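Local coordinates for protein exopolygalacturonase (Yersinia enterocolitica, PDB 2UVF) that probably hydrolyses pectin-derived polygalacturonate from the chain end as a family 28 glycoside hydrolase, here holding digalacturonic acid in its substrate pocket, at residues F98-I110 / V480-K492. Numbering follows the deposited sequence.
With SO4 (sulfate ion), chain E.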
loop_
_atom_site.group_PDB
_atom_site.type_symbol
_atom_site.label_atom_id
_atom_site.label_comp_id
_atom_site.label_asym_id
_atom_site.label_seq_id
_atom_site.Cartn_x
_atom_site.Cartn_y
_atom_site.Cartn_z
ATOM N N PHE A 98 -15.121 -9.730 -9.476
ATOM C CA PHE A 98 -14.460 -10.841 -8.781
ATOM C C PHE A 98 -15.500 -11.904 -8.413
ATOM O O PHE A 98 -15.240 -13.080 -8.520
ATOM C CB PHE A 98 -13.714 -10.315 -7.551
ATOM C CG PHE A 98 -13.087 -11.384 -6.696
ATOM C CD1 PHE A 98 -11.769 -11.799 -6.927
ATOM C CD2 PHE A 98 -13.794 -11.948 -5.625
ATOM C CE1 PHE A 98 -11.181 -12.765 -6.125
ATOM C CE2 PHE A 98 -13.206 -12.916 -4.826
ATOM C CZ PHE A 98 -11.892 -13.323 -5.070
ATOM N N TYR A 99 -16.683 -11.472 -7.980
ATOM C CA TYR A 99 -17.734 -12.408 -7.599
ATOM C C TYR A 99 -18.566 -12.959 -8.765
ATOM O O TYR A 99 -19.309 -13.913 -8.548
ATOM C CB TYR A 99 -18.647 -11.787 -6.549
ATOM C CG TYR A 99 -17.921 -11.377 -5.290
ATOM C CD1 TYR A 99 -17.599 -12.314 -4.306
ATOM C CD2 TYR A 99 -17.557 -10.053 -5.079
ATOM C CE1 TYR A 99 -16.948 -11.933 -3.148
ATOM C CE2 TYR A 99 -16.884 -9.673 -3.932
ATOM C CZ TYR A 99 -16.601 -10.617 -2.968
ATOM O OH TYR A 99 -15.941 -10.239 -1.826
ATOM N N VAL A 100 -18.446 -12.384 -9.976
ATOM C CA VAL A 100 -19.159 -12.871 -11.176
ATOM C C VAL A 100 -18.929 -14.346 -11.450
ATOM O O VAL A 100 -19.822 -15.037 -11.936
ATOM C CB VAL A 100 -18.764 -12.082 -12.400
ATOM N N ASN A 101 -17.712 -14.807 -11.166
ATOM C CA ASN A 101 -17.313 -16.217 -11.279
ATOM C C ASN A 101 -17.883 -17.112 -10.166
ATOM O O ASN A 101 -17.959 -18.336 -10.320
ATOM C CB ASN A 101 -15.774 -16.313 -11.256
ATOM C CG ASN A 101 -15.161 -16.323 -12.649
ATOM O OD1 ASN A 101 -13.963 -16.568 -12.799
ATOM N ND2 ASN A 101 -15.983 -16.069 -13.682
ATOM N N ASP A 102 -18.363 -16.529 -9.081
ATOM C CA ASP A 102 -18.473 -17.253 -7.832
ATOM C C ASP A 102 -19.845 -17.881 -7.643
ATOM O O ASP A 102 -20.634 -17.466 -6.841
ATOM C CB ASP A 102 -18.039 -16.362 -6.655
ATOM C CG ASP A 102 -18.042 -17.072 -5.351
ATOM O OD1 ASP A 102 -17.837 -18.233 -5.337
ATOM O OD2 ASP A 102 -18.272 -16.486 -4.337
ATOM N N LYS A 103 -20.135 -18.935 -8.361
ATOM C CA LYS A 103 -21.181 -19.816 -7.852
ATOM C C LYS A 103 -20.840 -20.730 -6.691
ATOM O O LYS A 103 -19.697 -20.928 -6.320
ATOM C CB LYS A 103 -21.935 -20.553 -8.944
ATOM C CG LYS A 103 -23.212 -19.904 -9.349
ATOM C CD LYS A 103 -24.418 -20.760 -9.040
ATOM C CE LYS A 103 -25.666 -20.262 -9.772
ATOM N NZ LYS A 103 -26.912 -20.881 -9.269
ATOM N N ASP A 104 -21.902 -21.278 -6.137
ATOM C CA ASP A 104 -21.922 -21.966 -4.872
ATOM C C ASP A 104 -21.538 -21.110 -3.695
ATOM O O ASP A 104 -21.454 -21.571 -2.581
ATOM C CB ASP A 104 -21.318 -23.377 -4.925
ATOM C CG ASP A 104 -22.402 -24.483 -5.012
ATOM O OD1 ASP A 104 -22.976 -24.770 -6.099
ATOM O OD2 ASP A 104 -22.689 -25.059 -3.963
ATOM N N ASN A 105 -21.386 -19.831 -3.967
ATOM C CA ASN A 105 -21.176 -18.817 -2.933
ATOM C C ASN A 105 -19.951 -19.093 -2.047
ATOM O O ASN A 105 -20.017 -18.987 -0.814
ATOM C CB ASN A 105 -22.436 -18.702 -2.062
ATOM C CG ASN A 105 -23.387 -17.605 -2.513
ATOM O OD1 ASN A 105 -24.192 -17.131 -1.710
ATOM N ND2 ASN A 105 -23.306 -17.195 -3.782
ATOM N N PHE A 106 -18.831 -19.440 -2.676
ATOM C CA PHE A 106 -17.660 -19.870 -1.914
ATOM C C PHE A 106 -16.917 -18.694 -1.268
ATOM O O PHE A 106 -16.494 -18.782 -0.120
ATOM C CB PHE A 106 -16.733 -20.731 -2.782
ATOM C CG PHE A 106 -15.406 -21.030 -2.141
ATOM C CD1 PHE A 106 -15.240 -22.162 -1.332
ATOM C CD2 PHE A 106 -14.309 -20.179 -2.344
ATOM C CE1 PHE A 106 -13.997 -22.448 -0.753
ATOM C CE2 PHE A 106 -13.079 -20.436 -1.741
ATOM C CZ PHE A 106 -12.919 -21.574 -0.948
ATOM N N GLN A 107 -16.790 -17.599 -2.008
ATOM C CA GLN A 107 -15.994 -16.432 -1.617
ATOM C C GLN A 107 -16.657 -15.565 -0.553
ATOM O O GLN A 107 -17.859 -15.270 -0.630
ATOM C CB GLN A 107 -15.657 -15.569 -2.852
ATOM C CG GLN A 107 -14.662 -16.201 -3.861
ATOM C CD GLN A 107 -13.246 -16.298 -3.333
ATOM O OE1 GLN A 107 -12.923 -15.746 -2.279
ATOM N NE2 GLN A 107 -12.401 -17.021 -4.046
ATOM N N HIS A 108 -15.865 -15.174 0.450
ATOM C CA HIS A 108 -16.296 -14.198 1.448
ATOM C C HIS A 108 -16.723 -12.908 0.755
ATOM O O HIS A 108 -15.955 -12.306 0.006
ATOM C CB HIS A 108 -15.171 -13.885 2.464
ATOM C CG HIS A 108 -15.601 -12.931 3.539
ATOM N ND1 HIS A 108 -16.220 -13.349 4.699
ATOM C CD2 HIS A 108 -15.551 -11.580 3.605
ATOM C CE1 HIS A 108 -16.524 -12.295 5.436
ATOM N NE2 HIS A 108 -16.130 -11.211 4.794
ATOM N N LYS A 109 -17.958 -12.490 1.004
ATOM C CA LYS A 109 -18.473 -11.232 0.463
ATOM C C LYS A 109 -18.098 -10.058 1.364
ATOM O O LYS A 109 -18.564 -9.944 2.490
ATOM C CB LYS A 109 -19.996 -11.290 0.250
ATOM C CG LYS A 109 -20.491 -12.457 -0.639
ATOM C CD LYS A 109 -21.941 -12.823 -0.237
ATOM C CE LYS A 109 -22.429 -14.141 -0.861
ATOM N NZ LYS A 109 -21.929 -15.345 -0.124
ATOM N N ILE A 110 -17.260 -9.173 0.842
ATOM C CA ILE A 110 -16.812 -8.001 1.582
ATOM C C ILE A 110 -17.908 -6.933 1.641
ATOM O O ILE A 110 -18.836 -6.939 0.844
ATOM C CB ILE A 110 -15.473 -7.450 1.010
ATOM C CG1 ILE A 110 -15.653 -6.874 -0.399
ATOM C CG2 ILE A 110 -14.397 -8.551 1.012
ATOM C CD1 ILE A 110 -14.525 -5.953 -0.854
ATOM N N VAL A 480 -1.190 -7.925 14.048
ATOM C CA VAL A 480 -1.529 -7.834 12.625
ATOM C C VAL A 480 -2.776 -8.700 12.391
ATOM O O VAL A 480 -2.777 -9.886 12.729
ATOM C CB VAL A 480 -0.330 -8.310 11.730
ATOM C CG1 VAL A 480 -0.772 -8.579 10.305
ATOM C CG2 VAL A 480 0.830 -7.296 11.750
ATOM N N THR A 481 -3.837 -8.086 11.857
ATOM C CA THR A 481 -5.105 -8.773 11.576
ATOM C C THR A 481 -5.381 -8.767 10.086
ATOM O O THR A 481 -5.325 -7.725 9.438
ATOM C CB THR A 481 -6.331 -8.166 12.352
ATOM O OG1 THR A 481 -6.146 -8.349 13.757
ATOM C CG2 THR A 481 -7.643 -8.856 11.963
ATOM N N PHE A 482 -5.697 -9.940 9.558
ATOM C CA PHE A 482 -5.983 -10.109 8.148
ATOM C C PHE A 482 -7.309 -10.853 8.047
ATOM O O PHE A 482 -7.370 -12.059 8.223
ATOM C CB PHE A 482 -4.838 -10.890 7.489
ATOM C CG PHE A 482 -4.961 -11.026 6.002
ATOM C CD1 PHE A 482 -4.298 -10.135 5.153
ATOM C CD2 PHE A 482 -5.725 -12.047 5.442
ATOM C CE1 PHE A 482 -4.390 -10.277 3.783
ATOM C CE2 PHE A 482 -5.811 -12.183 4.081
ATOM C CZ PHE A 482 -5.145 -11.294 3.248
ATOM N N ARG A 483 -8.376 -10.115 7.751
ATOM C CA ARG A 483 -9.732 -10.653 7.888
ATOM C C ARG A 483 -10.704 -10.172 6.815
ATOM O O ARG A 483 -10.484 -9.152 6.190
ATOM C CB ARG A 483 -10.295 -10.335 9.293
ATOM C CG ARG A 483 -10.613 -8.887 9.541
ATOM C CD ARG A 483 -11.400 -8.734 10.813
ATOM N NE ARG A 483 -11.854 -7.369 11.038
ATOM C CZ ARG A 483 -12.070 -6.832 12.243
ATOM N NH1 ARG A 483 -11.845 -7.541 13.349
ATOM N NH2 ARG A 483 -12.485 -5.579 12.341
ATOM N N ASN A 484 -11.804 -10.903 6.638
ATOM C CA ASN A 484 -12.859 -10.458 5.745
ATOM C C ASN A 484 -12.296 -10.083 4.378
ATOM O O ASN A 484 -12.618 -9.045 3.819
ATOM C CB ASN A 484 -13.610 -9.290 6.355
ATOM C CG ASN A 484 -14.335 -9.668 7.617
ATOM O OD1 ASN A 484 -14.613 -10.843 7.858
ATOM N ND2 ASN A 484 -14.648 -8.670 8.433
ATOM N N ASN A 485 -11.443 -10.960 3.863
ATOM C CA ASN A 485 -10.803 -10.781 2.564
ATOM C C ASN A 485 -11.105 -11.977 1.709
ATOM O O ASN A 485 -11.107 -13.107 2.199
ATOM C CB ASN A 485 -9.277 -10.681 2.719
ATOM C CG ASN A 485 -8.848 -9.473 3.499
ATOM O OD1 ASN A 485 -7.996 -9.557 4.386
ATOM N ND2 ASN A 485 -9.422 -8.345 3.186
ATOM N N ALA A 486 -11.314 -11.729 0.416
ATOM C CA ALA A 486 -11.521 -12.801 -0.539
ATOM C C ALA A 486 -10.430 -12.828 -1.587
ATOM O O ALA A 486 -10.026 -11.794 -2.099
ATOM C CB ALA A 486 -12.910 -12.695 -1.192
ATOM N N MET A 487 -9.972 -14.029 -1.932
ATOM C CA MET A 487 -8.816 -14.152 -2.807
ATOM C C MET A 487 -8.967 -15.261 -3.835
ATOM O O MET A 487 -9.550 -16.297 -3.550
ATOM C CB MET A 487 -7.549 -14.372 -1.985
ATOM C CG MET A 487 -7.457 -13.491 -0.730
ATOM S SD MET A 487 -5.769 -13.312 -0.099
ATOM C CE MET A 487 -5.520 -14.723 0.925
ATOM N N ARG A 488 -8.448 -15.030 -5.038
ATOM C CA ARG A 488 -8.635 -15.990 -6.130
ATOM C C ARG A 488 -7.387 -16.043 -6.997
ATOM O O ARG A 488 -6.849 -15.008 -7.376
ATOM C CB ARG A 488 -9.884 -15.634 -6.965
ATOM C CG ARG A 488 -10.011 -16.358 -8.293
ATOM C CD ARG A 488 -11.414 -16.354 -8.866
ATOM N NE ARG A 488 -11.637 -17.635 -9.557
ATOM C CZ ARG A 488 -11.594 -17.787 -10.879
ATOM N NH1 ARG A 488 -11.388 -16.729 -11.658
ATOM N NH2 ARG A 488 -11.762 -18.983 -11.425
ATOM N N ASP A 489 -6.932 -17.251 -7.308
ATOM C CA ASP A 489 -5.816 -17.434 -8.231
ATOM C C ASP A 489 -4.515 -16.793 -7.728
ATOM O O ASP A 489 -3.739 -16.246 -8.511
ATOM C CB ASP A 489 -6.176 -16.913 -9.629
ATOM C CG ASP A 489 -7.235 -17.750 -10.320
ATOM O OD1 ASP A 489 -7.524 -18.866 -9.879
ATOM O OD2 ASP A 489 -7.779 -17.303 -11.336
ATOM N N LEU A 490 -4.260 -16.905 -6.427
ATOM C CA LEU A 490 -2.998 -16.471 -5.868
ATOM C C LEU A 490 -1.883 -17.215 -6.570
ATOM O O LEU A 490 -2.046 -18.380 -6.904
ATOM C CB LEU A 490 -2.956 -16.716 -4.359
ATOM C CG LEU A 490 -3.857 -15.856 -3.476
ATOM C CD1 LEU A 490 -3.580 -16.204 -2.038
ATOM C CD2 LEU A 490 -3.637 -14.364 -3.745
ATOM N N ALA A 491 -0.775 -16.539 -6.846
ATOM C CA ALA A 491 0.294 -17.164 -7.640
ATOM C C ALA A 491 1.250 -17.995 -6.794
ATOM O O ALA A 491 1.911 -18.889 -7.323
ATOM C CB ALA A 491 1.060 -16.123 -8.480
ATOM N N LYS A 492 1.326 -17.729 -5.488
ATOM C CA LYS A 492 2.235 -18.510 -4.640
ATOM C C LYS A 492 1.580 -19.102 -3.401
ATOM O O LYS A 492 1.364 -20.314 -3.325
ATOM C CB LYS A 492 3.464 -17.693 -4.209
ATOM C CG LYS A 492 4.368 -17.168 -5.307
ATOM C CD LYS A 492 5.639 -16.577 -4.634
ATOM C CE LYS A 492 6.570 -15.866 -5.626
ATOM N NZ LYS A 492 6.676 -16.526 -6.969
HETATM S S SO4 E . -13.061 -22.200 -10.136
HETATM O O1 SO4 E . -13.678 -20.866 -10.106
HETATM O O2 SO4 E . -13.795 -23.024 -11.101
HETATM O O3 SO4 E . -11.661 -22.095 -10.559
HETATM O O4 SO4 E . -13.146 -22.823 -8.810
#
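Phe-98, on helix 92-100, brings the far atoms of its ring to residues 486-488 of strand 476-490. Phe-98 CE1 and CZ approach Arg-488 CB obliquely, Phe-98 CE2 lies 3.7 Å from Ala-486 CB, and the backbone carbon of Met-487 sits at the ring edge. With CG anti to the backbone N (chi1 175°), the ring reaches across to the strand, while its CD2 rests over the centre of the Tyr-99 ring. Tyr-99 OH donates a hydrogen bond to His-108 O (2.8 Å) and accepts one from Ile-110 N, tying residue 99 to the returning loop.

At Asn-101, OD1 lies over one face of the Arg-488 guanidinium, the two planes nearly perpendicular; its place above the face is unsuited to a hydrogen bond. Arg-488 NH2 hydrogen-bonds O1 (3.0 Å) and O3 (3.2 Å) of a sulfate ion, probably from the crystallisation liquor.

Gln-107 bends at chi2 (-70°) so that NE2 donates to Met-487 O (3.0 Å) from above the carbonyl plane, and OE1, bonded to Thr-528 of the next coil, comes close to Ala-486 CB. His-108 CE1 comes within 3.4 Å of Asn-484 OD1, approaching obliquely although the ring and amide planes are only 3° apart; that OD1 is held by Asn-526. Ile-110 closes the contact, CG2 lying 3.4 Å from Asn-484 O.

The amino-terminal fibronectin type III-like domain thus packs, through the segment 98-110, on the outer wall of the right-handed parallel beta-helix characteristic of family 28 glycoside hydrolases.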